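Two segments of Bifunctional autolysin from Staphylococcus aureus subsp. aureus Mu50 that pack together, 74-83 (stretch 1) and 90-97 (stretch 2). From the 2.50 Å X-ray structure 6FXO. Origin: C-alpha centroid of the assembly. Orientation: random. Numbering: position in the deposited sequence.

Stretch 1 (74-83) SIDKINQFLK
Stretch 2 (90-97) NQGAAFNK

Helix 75-82 and helix 92-97 cross with 124° between their N-to-C directions and 8.7 Å between axes, burying 427 Å² in total. Ser 74 N-caps the first helix, its OG accepting from Lys 77 N at 3.3 Å.

Asn 90 is extended (phi/psi -107/-150). In register, Asn 90 CA lies 5.2 Å from Asn 79 CA, and Gly 92 CA lies 5.1 Å from Ile 78 CA. Asn 90 O approaches Leu 82 CD1 at 3.5 Å. Gln 91 adopts left-handed angles (65/41) at the N-cap position, its side chain starting away from stretch 1 with chi1 at 43° (p).

Gly 92 opens the second helix (-77/-13), and its N donates to Asn 79 OD1 (3.1 Å, 139°), the one hydrogen bond between the stretches. Asn 79, with chi1 at -65° (m) and chi2 at -67°, thus satisfies a first-turn amide. Gly 92 CA sits 3.1 Å from Ile 78 CG2 (chi1 -83°, chi2 47°); an ideal CB would fall 2.2 Å from that methyl, so the absent side chain permits this approach.

Ala 93 CB, directed sideways, meets Ile 75 CG2 at 3.6 Å; that isoleucine is m,t. Phe 95 (chi1 -90°, chi2 -72°) points toward stretch 1, with its CD2 4.0 Å from CD1 of Leu 82 (m,t), an oblique apolar contact between buried residues. Asn 96 (chi1 t) places CB 3.8 Å from Ile 75 CG1.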

# COMPACT_ATOMS: atom_id res chain seq x y z
N SER A 74 -0.29 18.65 3.94
CA SER A 74 -0.69 19.81 3.14
C SER A 74 -0.73 19.52 1.64
O SER A 74 0.15 18.82 1.13
CB SER A 74 0.26 20.98 3.42
OG SER A 74 0.51 21.79 2.28
N ILE A 75 -1.77 20.05 0.92
CA ILE A 75 -1.88 19.84 -0.49
C ILE A 75 -0.67 20.47 -1.19
O ILE A 75 -0.26 19.98 -2.24
CB ILE A 75 -3.23 20.44 -0.95
CG1 ILE A 75 -4.39 19.69 -0.26
CG2 ILE A 75 -3.35 20.40 -2.46
CD1 ILE A 75 -5.79 20.22 -0.59
N ASP A 76 -0.09 21.54 -0.60
CA ASP A 76 1.06 22.16 -1.24
C ASP A 76 2.25 21.24 -1.21
O ASP A 76 3.03 21.18 -2.16
CB ASP A 76 1.50 23.44 -0.51
CG ASP A 76 1.13 24.74 -1.18
OD1 ASP A 76 0.61 25.63 -0.47
OD2 ASP A 76 1.31 24.86 -2.41
N LYS A 77 2.39 20.54 -0.08
CA LYS A 77 3.49 19.60 0.10
C LYS A 77 3.37 18.48 -0.87
O LYS A 77 4.39 17.97 -1.35
CB LYS A 77 3.51 19.07 1.56
CG LYS A 77 4.56 19.74 2.48
CD LYS A 77 4.50 19.23 3.93
CE LYS A 77 5.86 19.18 4.59
NZ LYS A 77 6.39 20.39 5.24
N ILE A 78 2.11 18.12 -1.20
CA ILE A 78 1.95 17.05 -2.14
C ILE A 78 2.38 17.49 -3.50
O ILE A 78 3.15 16.78 -4.14
CB ILE A 78 0.51 16.49 -2.11
CG1 ILE A 78 0.32 15.47 -0.97
CG2 ILE A 78 0.21 15.79 -3.40
CD1 ILE A 78 0.85 15.86 0.40
N ASN A 79 1.92 18.66 -3.95
CA ASN A 79 2.35 19.07 -5.28
C ASN A 79 3.84 19.27 -5.35
O ASN A 79 4.42 19.03 -6.41
CB ASN A 79 1.66 20.32 -5.76
CG ASN A 79 0.20 20.09 -5.95
OD1 ASN A 79 -0.21 19.34 -6.82
ND2 ASN A 79 -0.65 20.71 -5.17
N GLN A 80 4.49 19.68 -4.25
CA GLN A 80 5.92 19.84 -4.40
C GLN A 80 6.54 18.49 -4.77
O GLN A 80 7.57 18.45 -5.44
CB GLN A 80 6.57 20.44 -3.15
CG GLN A 80 7.32 21.74 -3.44
N PHE A 81 5.90 17.38 -4.33
CA PHE A 81 6.40 16.05 -4.62
C PHE A 81 5.96 15.47 -5.98
O PHE A 81 6.76 14.80 -6.62
CB PHE A 81 6.05 15.08 -3.46
CG PHE A 81 6.13 13.60 -3.75
CD1 PHE A 81 7.36 12.95 -3.83
CD2 PHE A 81 4.99 12.85 -3.93
CE1 PHE A 81 7.43 11.60 -4.09
CE2 PHE A 81 5.06 11.49 -4.19
CZ PHE A 81 6.28 10.87 -4.27
N LEU A 82 4.71 15.78 -6.42
CA LEU A 82 4.10 15.35 -7.64
C LEU A 82 4.69 16.16 -8.77
O LEU A 82 4.43 15.85 -9.92
CB LEU A 82 2.56 15.53 -7.56
CG LEU A 82 1.73 14.51 -6.70
CD1 LEU A 82 0.23 14.90 -6.63
CD2 LEU A 82 1.86 13.05 -7.29
N LYS A 83 5.52 17.19 -8.45
CA LYS A 83 6.06 17.94 -9.57
C LYS A 83 6.90 17.16 -10.55
O LYS A 83 7.76 16.36 -10.17
CB LYS A 83 6.87 19.14 -9.08
CG LYS A 83 6.06 20.42 -9.00
N ASN A 90 0.33 18.09 -10.83
CA ASN A 90 -0.30 18.87 -9.79
C ASN A 90 -1.36 17.95 -9.22
O ASN A 90 -1.20 16.74 -9.30
CB ASN A 90 -0.87 20.20 -10.32
CG ASN A 90 -0.20 21.37 -9.63
OD1 ASN A 90 0.90 21.78 -10.02
ND2 ASN A 90 -0.78 21.97 -8.59
N GLN A 91 -2.44 18.51 -8.73
CA GLN A 91 -3.57 17.80 -8.13
C GLN A 91 -3.38 17.02 -6.88
O GLN A 91 -3.92 15.93 -6.73
CB GLN A 91 -4.37 16.95 -9.18
CG GLN A 91 -3.64 16.11 -10.23
CD GLN A 91 -3.46 16.82 -11.56
OE1 GLN A 91 -2.44 17.47 -11.82
NE2 GLN A 91 -4.46 16.73 -12.41
N GLY A 92 -2.63 17.58 -5.94
CA GLY A 92 -2.45 16.86 -4.70
C GLY A 92 -3.76 17.10 -3.99
O GLY A 92 -4.11 16.46 -3.00
N ALA A 93 -4.50 18.06 -4.54
CA ALA A 93 -5.77 18.50 -4.09
C ALA A 93 -6.75 17.48 -4.49
O ALA A 93 -7.61 17.12 -3.70
CB ALA A 93 -6.11 19.82 -4.76
N ALA A 94 -6.63 17.00 -5.73
CA ALA A 94 -7.59 15.99 -6.13
C ALA A 94 -7.33 14.77 -5.26
O ALA A 94 -8.24 14.02 -4.92
CB ALA A 94 -7.40 15.63 -7.59
N PHE A 95 -6.06 14.60 -4.90
CA PHE A 95 -5.68 13.48 -4.06
C PHE A 95 -6.11 13.63 -2.63
O PHE A 95 -6.57 12.66 -2.05
CB PHE A 95 -4.16 13.19 -4.11
CG PHE A 95 -3.69 12.21 -5.18
CD1 PHE A 95 -3.96 10.85 -5.07
CD2 PHE A 95 -3.01 12.65 -6.29
CE1 PHE A 95 -3.58 9.96 -6.07
CE2 PHE A 95 -2.61 11.76 -7.28
CZ PHE A 95 -2.90 10.43 -7.17
N ASN A 96 -6.00 14.86 -2.05
CA ASN A 96 -6.41 14.95 -0.67
C ASN A 96 -7.88 14.67 -0.60
O ASN A 96 -8.42 14.13 0.37
CB ASN A 96 -6.08 16.34 -0.16
CG ASN A 96 -5.94 16.39 1.33
OD1 ASN A 96 -6.92 16.76 2.00
ND2 ASN A 96 -4.78 16.01 1.93
N LYS A 97 -8.50 14.99 -1.68
CA LYS A 97 -9.93 14.80 -1.83
C LYS A 97 -10.27 13.34 -1.86
O LYS A 97 -11.20 12.94 -1.16
CB LYS A 97 -10.44 15.49 -3.12
CG LYS A 97 -11.90 15.97 -3.07
CD LYS A 97 -12.58 15.89 -4.46
CE LYS A 97 -14.01 16.43 -4.46
NZ LYS A 97 -14.73 16.18 -5.76